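Local coordinates for protein DPSA (Streptomyces coelicolor, PDB 4CY9) that probably oxidises and stores iron inside a twelve-subunit ferritin-like shell and is likely to bind DNA, as in other members of the Dps family, at residues G22-R27 / E73-L78. Numbering follows the deposited sequence.
Sequences GVLRLR and ERIAAL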
ATOM      1  N   GLY A  22      10.174 -35.678 -17.868  1.00 10.96           N
ATOM      2  CA  GLY A  22      10.879 -36.522 -16.855  1.00 10.09           C
ATOM      3  C   GLY A  22      11.961 -35.746 -16.105  1.00  9.83           C
ATOM      4  O   GLY A  22      12.088 -35.951 -14.883  1.00 11.08           O
ATOM      5  N   VAL A  23      12.732 -34.917 -16.811  1.00  8.76           N
ATOM      6  CA  VAL A  23      13.777 -34.090 -16.153  1.00  9.64           C
ATOM      7  C   VAL A  23      13.069 -33.156 -15.128  1.00  9.01           C
ATOM      8  O   VAL A  23      13.518 -33.058 -13.972  1.00 10.02           O
ATOM      9  CB  VAL A  23      14.519 -33.236 -17.198  1.00 11.16           C
ATOM     10  CG1 VAL A  23      15.435 -32.141 -16.594  1.00 11.50           C
ATOM     11  CG2 VAL A  23      15.351 -34.269 -18.007  1.00 11.98           C
ATOM     12  N   LEU A  24      12.006 -32.522 -15.625  1.00  9.00           N
ATOM     13  CA  LEU A  24      11.390 -31.495 -14.692  1.00  9.02           C
ATOM     14  C   LEU A  24      10.631 -32.194 -13.544  1.00  8.46           C
ATOM     15  O   LEU A  24      10.608 -31.593 -12.407  1.00  8.40           O
ATOM     16  CB  LEU A  24      10.356 -30.688 -15.464  1.00  8.35           C
ATOM     17  CG  LEU A  24      11.003 -29.762 -16.560  1.00  9.30           C
ATOM     18  CD1 LEU A  24       9.845 -29.020 -17.250  1.00 11.43           C
ATOM     19  CD2 LEU A  24      11.896 -28.662 -15.911  1.00  9.72           C
ATOM     20  N   ARG A  25      10.074 -33.391 -13.736  1.00  8.26           N
ATOM     21  CA  ARG A  25       9.377 -34.088 -12.642  1.00  8.97           C
ATOM     22  C   ARG A  25      10.333 -34.320 -11.474  1.00  9.61           C
ATOM     23  O   ARG A  25       9.971 -34.144 -10.280  1.00 10.20           O
ATOM     24  CB  ARG A  25       8.908 -35.474 -13.247  1.00  9.42           C
ATOM     25  CG  ARG A  25       8.070 -36.280 -12.260  1.00 11.08           C
ATOM     26  CD  ARG A  25       7.739 -37.621 -12.986  1.00 15.50           C
ATOM     27  NE  ARG A  25       7.055 -38.517 -12.051  1.00 17.37           N
ATOM     28  CZ  ARG A  25       5.755 -38.727 -12.111  1.00 22.87           C
ATOM     29  NH1 ARG A  25       4.983 -38.109 -13.038  1.00 25.80           N
ATOM     30  NH2 ARG A  25       5.187 -39.558 -11.182  1.00 27.74           N
ATOM     31  N   LEU A  26      11.609 -34.728 -11.786  1.00  9.02           N
ATOM     32  CA  LEU A  26      12.571 -34.920 -10.658  1.00 10.19           C
ATOM     33  C   LEU A  26      13.021 -33.565 -10.092  1.00  9.70           C
ATOM     34  O   LEU A  26      13.221 -33.503  -8.850  1.00 10.10           O
ATOM     35  CB  LEU A  26      13.809 -35.716 -11.227  1.00 10.57           C
ATOM     36  CG  LEU A  26      14.812 -36.074 -10.094  1.00 13.20           C
ATOM     37  CD1 LEU A  26      14.131 -37.026  -9.088  1.00 13.69           C
ATOM     38  CD2 LEU A  26      16.003 -36.769 -10.872  1.00 15.81           C
ATOM     39  N   ARG A  27      13.164 -32.531 -10.935  1.00  9.34           N
ATOM     40  CA  ARG A  27      13.557 -31.270 -10.364  1.00  8.77           C
ATOM     41  C   ARG A  27      12.387 -30.783  -9.440  1.00  8.92           C
ATOM     42  O   ARG A  27      12.695 -30.137  -8.414  1.00  9.09           O
ATOM     43  CB  ARG A  27      13.719 -30.206 -11.427  1.00  9.04           C
ATOM     44  CG  ARG A  27      15.009 -30.455 -12.285  1.00 10.45           C
ATOM     45  CD  ARG A  27      16.283 -30.503 -11.468  1.00 10.44           C
ATOM     46  NE  ARG A  27      16.596 -31.880 -11.050  1.00 10.97           N
ATOM     47  CZ  ARG A  27      17.138 -32.216  -9.868  1.00 11.50           C
ATOM     48  NH1 ARG A  27      17.336 -31.314  -8.841  1.00 12.39           N
ATOM     49  NH2 ARG A  27      17.631 -33.478  -9.705  1.00 14.81           N
ATOM     50  N   GLU A  73       3.931 -25.963 -13.395  1.00  7.73           N
ATOM     51  CA  GLU A  73       3.043 -25.479 -14.458  1.00  8.09           C
ATOM     52  C   GLU A  73       3.755 -25.627 -15.834  1.00  7.64           C
ATOM     53  O   GLU A  73       3.075 -25.751 -16.834  1.00  8.16           O
ATOM     54  CB  GLU A  73       2.667 -24.007 -14.214  1.00 10.21           C
ATOM     55  CG  GLU A  73       1.690 -24.126 -12.976  1.00 12.89           C
ATOM     56  CD  GLU A  73       0.916 -22.780 -12.720  1.00 19.09           C
ATOM     57  OE1 GLU A  73       1.465 -21.745 -13.179  1.00 24.22           O
ATOM     58  OE2 GLU A  73       0.025 -22.817 -11.889  1.00 28.93           O
ATOM     59  N   ARG A  74       5.097 -25.665 -15.806  1.00  7.95           N
ATOM     60  CA  ARG A  74       5.785 -25.859 -17.125  1.00  8.33           C
ATOM     61  C   ARG A  74       5.640 -27.336 -17.525  1.00  8.48           C
ATOM     62  O   ARG A  74       5.392 -27.657 -18.719  1.00  8.21           O
ATOM     63  CB  ARG A  74       7.298 -25.531 -16.952  1.00  9.20           C
ATOM     64  CG  ARG A  74       8.019 -25.654 -18.333  1.00  9.10           C
ATOM     65  CD  ARG A  74       7.385 -24.566 -19.288  1.00 10.91           C
ATOM     66  NE  ARG A  74       8.132 -24.595 -20.600  1.00 11.07           N
ATOM     67  CZ  ARG A  74       7.685 -23.881 -21.653  1.00 12.72           C
ATOM     68  NH1 ARG A  74       6.552 -23.153 -21.525  1.00 11.25           N
ATOM     69  NH2 ARG A  74       8.354 -23.986 -22.819  1.00 12.78           N
ATOM     70  N   ILE A  75       5.703 -28.229 -16.555  1.00  8.41           N
ATOM     71  CA  ILE A  75       5.367 -29.668 -16.857  1.00  8.64           C
ATOM     72  C   ILE A  75       3.982 -29.774 -17.461  1.00  9.27           C
ATOM     73  O   ILE A  75       3.753 -30.467 -18.475  1.00  9.11           O
ATOM     74  CB  ILE A  75       5.398 -30.491 -15.565  1.00  8.00           C
ATOM     75  CG1 ILE A  75       6.913 -30.740 -15.145  1.00  8.54           C
ATOM     76  CG2 ILE A  75       4.755 -31.884 -15.838  1.00  8.55           C
ATOM     77  CD1 ILE A  75       7.085 -31.276 -13.672  1.00  8.41           C
ATOM     78  N   ALA A  76       3.007 -29.068 -16.844  1.00  8.78           N
ATOM     79  CA  ALA A  76       1.636 -29.195 -17.351  1.00  9.53           C
ATOM     80  C   ALA A  76       1.503 -28.587 -18.757  1.00  9.35           C
ATOM     81  O   ALA A  76       0.880 -29.218 -19.667  1.00  9.93           O
ATOM     82  CB  ALA A  76       0.688 -28.426 -16.339  1.00  9.98           C
ATOM     83  N   ALA A  77       2.186 -27.449 -19.034  1.00  8.85           N
ATOM     84  CA  ALA A  77       2.130 -26.826 -20.377  1.00  9.60           C
ATOM     85  C   ALA A  77       2.793 -27.780 -21.407  1.00 11.23           C
ATOM     86  O   ALA A  77       2.346 -27.844 -22.540  1.00 11.27           O
ATOM     87  CB  ALA A  77       2.861 -25.488 -20.338  1.00  8.82           C
ATOM     88  N   LEU A  78       3.822 -28.502 -20.934  1.00  9.97           N
ATOM     89  CA  LEU A  78       4.495 -29.485 -21.874  1.00 12.20           C
ATOM     90  C   LEU A  78       3.654 -30.727 -22.045  1.00 11.29           C
ATOM     91  O   LEU A  78       4.051 -31.576 -22.944  1.00 12.02           O
ATOM     92  CB  LEU A  78       5.901 -29.919 -21.286  1.00  9.24           C
ATOM     93  CG  LEU A  78       6.876 -28.755 -21.417  1.00 10.94           C
ATOM     94  CD1 LEU A  78       8.096 -28.999 -20.499  1.00 10.97           C
ATOM     95  CD2 LEU A  78       7.403 -28.557 -22.877  1.00 12.04           C
TER
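Leu24 and Ile75 mark the register of the two segments, their CA atoms 6.7 Å apart, the nearest CA pair between them. The side chains meet by apolar packing, and no hydrogen bond joins the segments. Leu24 CB presses on Ile75 CG1 at 3.5 Å, tighter than usual for two carbons. Beyond it, Ile75 CD1 reaches the opposing backbone, lying 3.7 Å from Arg25 N; CD1 is carried there by an extended chain, anti to CA (chi2 166°). An alanine at Ile75 would probably open a gap against Leu24 CB and leave this stretch of backbone without its methyl cover. The Leu24 branch carries the contact further: its CD1, also near Ile75 CG1, touches Leu78 CD1 at 3.7 Å, the two side chains crossing at about a right angle, and sits 4.0 Å from the aliphatic CG of Arg74. Both arginines send their charges away from the interface, Arg25 to a salt bridge with Glu92, Arg74 to Asp134 and to Glu149 of a second subunit. The axes of segments 22-27 and 73-77 approach to 9.8 Å with 159° between their chain directions, so helices 14-44 and 50-77, the first two long helices of the ferritin-like four-helix bundle, run nearly antiparallel here. Thr137 and Leu141 of helix 135-158 pack on Leu24, while Ile21 and Leu28 of helix 14-44 continue the apolar surface around Ile75.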